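PDB 4GLT: glutathione S-transferase-like protein from Methylobacillus flagellatus, which binds glutathione and is probably a transferase of the glutathione S-transferase family. Local coordinates for residues 126-130 against 187-192. Residues are numbered along the deposited sequence; the frame is centred on the assembly and turned at random.
With GSH (glutathione), chain E.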
ATOM      1  N   ALA A 126       7.619   2.470  11.100  1.00 56.06           N
ATOM      2  CA  ALA A 126       7.920   1.711  12.312  1.00 57.07           C
ATOM      3  C   ALA A 126       8.469   0.319  12.020  1.00 53.27           C
ATOM      4  O   ALA A 126       9.423  -0.124  12.651  1.00 58.54           O
ATOM      5  CB  ALA A 126       6.680   1.612  13.187  1.00 60.38           C
ATOM      6  N   VAL A 127       7.851  -0.379  11.079  1.00 49.35           N
ATOM      7  CA  VAL A 127       8.324  -1.698  10.708  1.00 61.58           C
ATOM      8  C   VAL A 127       9.753  -1.574  10.212  1.00 66.06           C
ATOM      9  O   VAL A 127      10.613  -2.420  10.504  1.00 63.90           O
ATOM     10  CB  VAL A 127       7.440  -2.328   9.612  1.00 58.77           C
ATOM     11  CG1 VAL A 127       8.159  -3.490   8.927  1.00 43.36           C
ATOM     12  CG2 VAL A 127       6.122  -2.788  10.208  1.00 52.45           C
ATOM     13  N   ALA A 128       9.998  -0.502   9.465  1.00 53.96           N
ATOM     14  CA  ALA A 128      11.307  -0.270   8.873  1.00 63.73           C
ATOM     15  C   ALA A 128      12.329  -0.125   9.984  1.00 64.17           C
ATOM     16  O   ALA A 128      13.335  -0.839  10.031  1.00 52.59           O
ATOM     17  CB  ALA A 128      11.278   0.977   8.007  1.00 52.57           C
ATOM     18  N   ALA A 129      12.052   0.804  10.889  1.00 53.72           N
ATOM     19  CA  ALA A 129      12.893   1.000  12.048  1.00 57.57           C
ATOM     20  C   ALA A 129      13.136  -0.340  12.750  1.00 63.28           C
ATOM     21  O   ALA A 129      14.278  -0.790  12.876  1.00 61.67           O
ATOM     22  CB  ALA A 129      12.251   2.001  12.992  1.00 50.47           C
ATOM     23  N   VAL A 130      12.050  -0.981  13.183  1.00 60.32           N
ATOM     24  CA  VAL A 130      12.134  -2.235  13.931  1.00 57.18           C
ATOM     25  C   VAL A 130      13.014  -3.276  13.247  1.00 54.57           C
ATOM     26  O   VAL A 130      13.926  -3.829  13.856  1.00 73.84           O
ATOM     27  CB  VAL A 130      10.750  -2.861  14.165  1.00 64.92           C
ATOM     28  CG1 VAL A 130      10.906  -4.272  14.728  1.00 73.46           C
ATOM     29  CG2 VAL A 130       9.917  -1.987  15.089  1.00 64.90           C
ATOM     30  N   TYR A 187       0.515  -1.000  17.250  1.00 53.72           N
ATOM     31  CA  TYR A 187       1.798  -1.467  16.767  1.00 53.06           C
ATOM     32  C   TYR A 187       2.923  -0.742  17.494  1.00 65.51           C
ATOM     33  O   TYR A 187       3.909  -1.359  17.925  1.00 53.28           O
ATOM     34  CB  TYR A 187       1.945  -1.300  15.258  1.00 48.85           C
ATOM     35  CG  TYR A 187       3.166  -2.025  14.754  1.00 47.26           C
ATOM     36  CD1 TYR A 187       3.262  -3.406  14.875  1.00 52.71           C
ATOM     37  CD2 TYR A 187       4.237  -1.339  14.199  1.00 52.38           C
ATOM     38  CE1 TYR A 187       4.378  -4.087  14.439  1.00 51.90           C
ATOM     39  CE2 TYR A 187       5.367  -2.021  13.757  1.00 57.76           C
ATOM     40  CZ  TYR A 187       5.423  -3.397  13.883  1.00 50.27           C
ATOM     41  OH  TYR A 187       6.526  -4.109  13.465  1.00 72.22           O
ATOM     42  N   LEU A 188       2.781   0.569  17.637  1.00 50.74           N
ATOM     43  CA  LEU A 188       3.780   1.317  18.387  1.00 56.57           C
ATOM     44  C   LEU A 188       3.961   0.706  19.770  1.00 65.57           C
ATOM     45  O   LEU A 188       5.081   0.431  20.193  1.00 57.10           O
ATOM     46  CB  LEU A 188       3.415   2.800  18.481  1.00 54.92           C
ATOM     47  CG  LEU A 188       3.320   3.462  17.101  1.00 70.82           C
ATOM     48  CD1 LEU A 188       3.241   4.970  17.237  1.00 55.75           C
ATOM     49  CD2 LEU A 188       4.513   3.070  16.239  1.00 57.76           C
ATOM     50  N   GLU A 189       2.858   0.478  20.472  1.00 65.71           N
ATOM     51  CA  GLU A 189       2.951  -0.077  21.810  1.00 61.84           C
ATOM     52  C   GLU A 189       3.665  -1.423  21.809  1.00 68.96           C
ATOM     53  O   GLU A 189       4.471  -1.718  22.688  1.00 57.30           O
ATOM     54  CB  GLU A 189       1.566  -0.210  22.426  1.00 69.87           C
ATOM     55  CG  GLU A 189       0.904   1.125  22.722  1.00 68.99           C
ATOM     56  CD  GLU A 189      -0.065   1.034  23.884  1.00 92.15           C
ATOM     57  OE1 GLU A 189      -0.355  -0.099  24.326  1.00 97.92           O
ATOM     58  OE2 GLU A 189      -0.531   2.090  24.361  1.00100.24           O
ATOM     59  N   LEU A 190       3.366  -2.248  20.819  1.00 62.62           N
ATOM     60  CA  LEU A 190       3.985  -3.557  20.743  1.00 56.71           C
ATOM     61  C   LEU A 190       5.493  -3.424  20.572  1.00 64.67           C
ATOM     62  O   LEU A 190       6.262  -4.138  21.208  1.00 55.67           O
ATOM     63  CB  LEU A 190       3.395  -4.367  19.581  1.00 60.87           C
ATOM     64  CG  LEU A 190       4.172  -5.617  19.146  1.00 62.97           C
ATOM     65  CD1 LEU A 190       4.244  -6.628  20.280  1.00 53.94           C
ATOM     66  CD2 LEU A 190       3.553  -6.241  17.906  1.00 52.23           C
ATOM     67  N   ARG A 191       5.921  -2.509  19.714  1.00 62.97           N
ATOM     68  CA  ARG A 191       7.322  -2.490  19.312  1.00 65.60           C
ATOM     69  C   ARG A 191       8.161  -1.490  20.091  1.00 70.05           C
ATOM     70  O   ARG A 191       9.386  -1.598  20.130  1.00 66.70           O
ATOM     71  CB  ARG A 191       7.445  -2.242  17.803  1.00 63.75           C
ATOM     72  CG  ARG A 191       6.894  -3.375  16.940  1.00 55.66           C
ATOM     73  CD  ARG A 191       7.658  -4.675  17.154  1.00 69.17           C
ATOM     74  NE  ARG A 191       7.210  -5.733  16.251  1.00 57.24           N
ATOM     75  CZ  ARG A 191       7.556  -7.016  16.354  1.00 79.23           C
ATOM     76  NH1 ARG A 191       8.358  -7.420  17.331  1.00 65.19           N
ATOM     77  NH2 ARG A 191       7.096  -7.901  15.479  1.00 75.04           N
ATOM     78  N   TYR A 192       7.506  -0.524  20.722  1.00 68.87           N
ATOM     79  CA  TYR A 192       8.222   0.522  21.441  1.00 73.65           C
ATOM     80  C   TYR A 192       7.624   0.768  22.816  1.00 74.59           C
ATOM     81  O   TYR A 192       6.854   1.707  23.000  1.00 75.57           O
ATOM     82  CB  TYR A 192       8.250   1.817  20.622  1.00 59.59           C
ATOM     83  CG  TYR A 192       9.032   1.667  19.335  1.00 74.19           C
ATOM     84  CD1 TYR A 192       8.384   1.573  18.105  1.00 79.03           C
ATOM     85  CD2 TYR A 192      10.421   1.599  19.351  1.00 79.55           C
ATOM     86  CE1 TYR A 192       9.099   1.421  16.928  1.00 65.31           C
ATOM     87  CE2 TYR A 192      11.144   1.449  18.182  1.00 80.99           C
ATOM     88  CZ  TYR A 192      10.479   1.361  16.974  1.00 79.64           C
ATOM     89  OH  TYR A 192      11.203   1.207  15.812  1.00 67.20           O
TER
HETATM   90  N1  GSH E 301       1.167  -3.773   2.386  1.00 47.65           N
HETATM   91  CA1 GSH E 301       0.854  -5.038   3.087  1.00 53.94           C
HETATM   92  C1  GSH E 301      -0.498  -4.808   3.690  1.00 48.79           C
HETATM   93  O11 GSH E 301      -1.239  -5.771   3.952  1.00 48.77           O
HETATM   94  O12 GSH E 301      -0.846  -3.625   3.887  1.00 49.10           O
HETATM   95  CB1 GSH E 301       1.952  -5.347   4.121  1.00 44.27           C
HETATM   96  CG1 GSH E 301       1.742  -6.685   4.844  1.00 45.30           C
HETATM   97  CD1 GSH E 301       2.842  -6.932   5.873  1.00 65.17           C
HETATM   98  OE1 GSH E 301       3.810  -6.188   5.936  1.00 51.68           O
HETATM   99  N2  GSH E 301       2.684  -7.991   6.678  1.00 70.86           N
HETATM  100  CA2 GSH E 301       3.656  -8.506   7.648  1.00 60.28           C
HETATM  101  C2  GSH E 301       3.848  -7.625   8.858  1.00 63.30           C
HETATM  102  O2  GSH E 301       2.908  -7.009   9.341  1.00 52.48           O
HETATM  103  CB2 GSH E 301       4.983  -8.809   6.965  1.00 66.15           C
HETATM  104  SG2 GSH E 301       4.833 -10.204   5.825  1.00 72.71           S
HETATM  105  N3  GSH E 301       5.072  -7.569   9.375  1.00 61.30           N
HETATM  106  CA3 GSH E 301       5.413  -6.693  10.485  1.00 69.01           C
HETATM  107  C3  GSH E 301       5.249  -7.351  11.840  1.00 75.26           C
HETATM  108  O31 GSH E 301       5.897  -6.892  12.807  1.00 72.14           O
HETATM  109  O32 GSH E 301       4.463  -8.322  11.953  1.00 67.68           O
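The ring of Tyr187 meets the methyl of Ala126 at its edge, CB lying in the ring plane 3.9 Å from CE2, while one face carries CG of Arg191 from the same helix, set toward the rim. Val127 reaches the hydroxyl end of this ring obliquely with CG2. The Arg191 guanidinium has Val130 CG1 over one face and glutathione O31 near its plane at the edge. Around the Tyr192 ring, Ala126 CB and Ala129 CB sit at the edge, and Val130 CG2 comes in obliquely, 3.5 Å from OH. That same CG2 packs against Arg191 CB at 3.7 Å, so one methyl fills the angle between the two side chains.

With CG anti to the backbone N (chi1 -169°), Tyr187 extends across to helix 106-133 and on to the ligand. Its OH donates to glutathione O31 at 2.9 Å and accepts a bent bond from Arg191 NE at 3.3 Å, the hydroxyl oxygen sitting out of the guanidinium plane. Past CG, the bend of Arg191 at chi2 (-63°) carries the guanidinium toward the Tyr187 hydroxyl and the ligand, where NH2 gives O31 a second bond, 3.1 Å long and fairly straight at 159°. A phenylalanine at Tyr187 would probably leave O31 with one donor fewer and Arg191 NE without its acceptor, the guanidinium then held less firmly.

The two helices, nearly parallel here, belong to the all-helical C-terminal domain of the glutathione S-transferase fold. Thr30 and Ser31, from the thioredoxin-like N-terminal domain, also bond the ligand, which places this contact at the glutathione site between the domains, where Tyr187 and Arg191 hold the glycyl carboxylate.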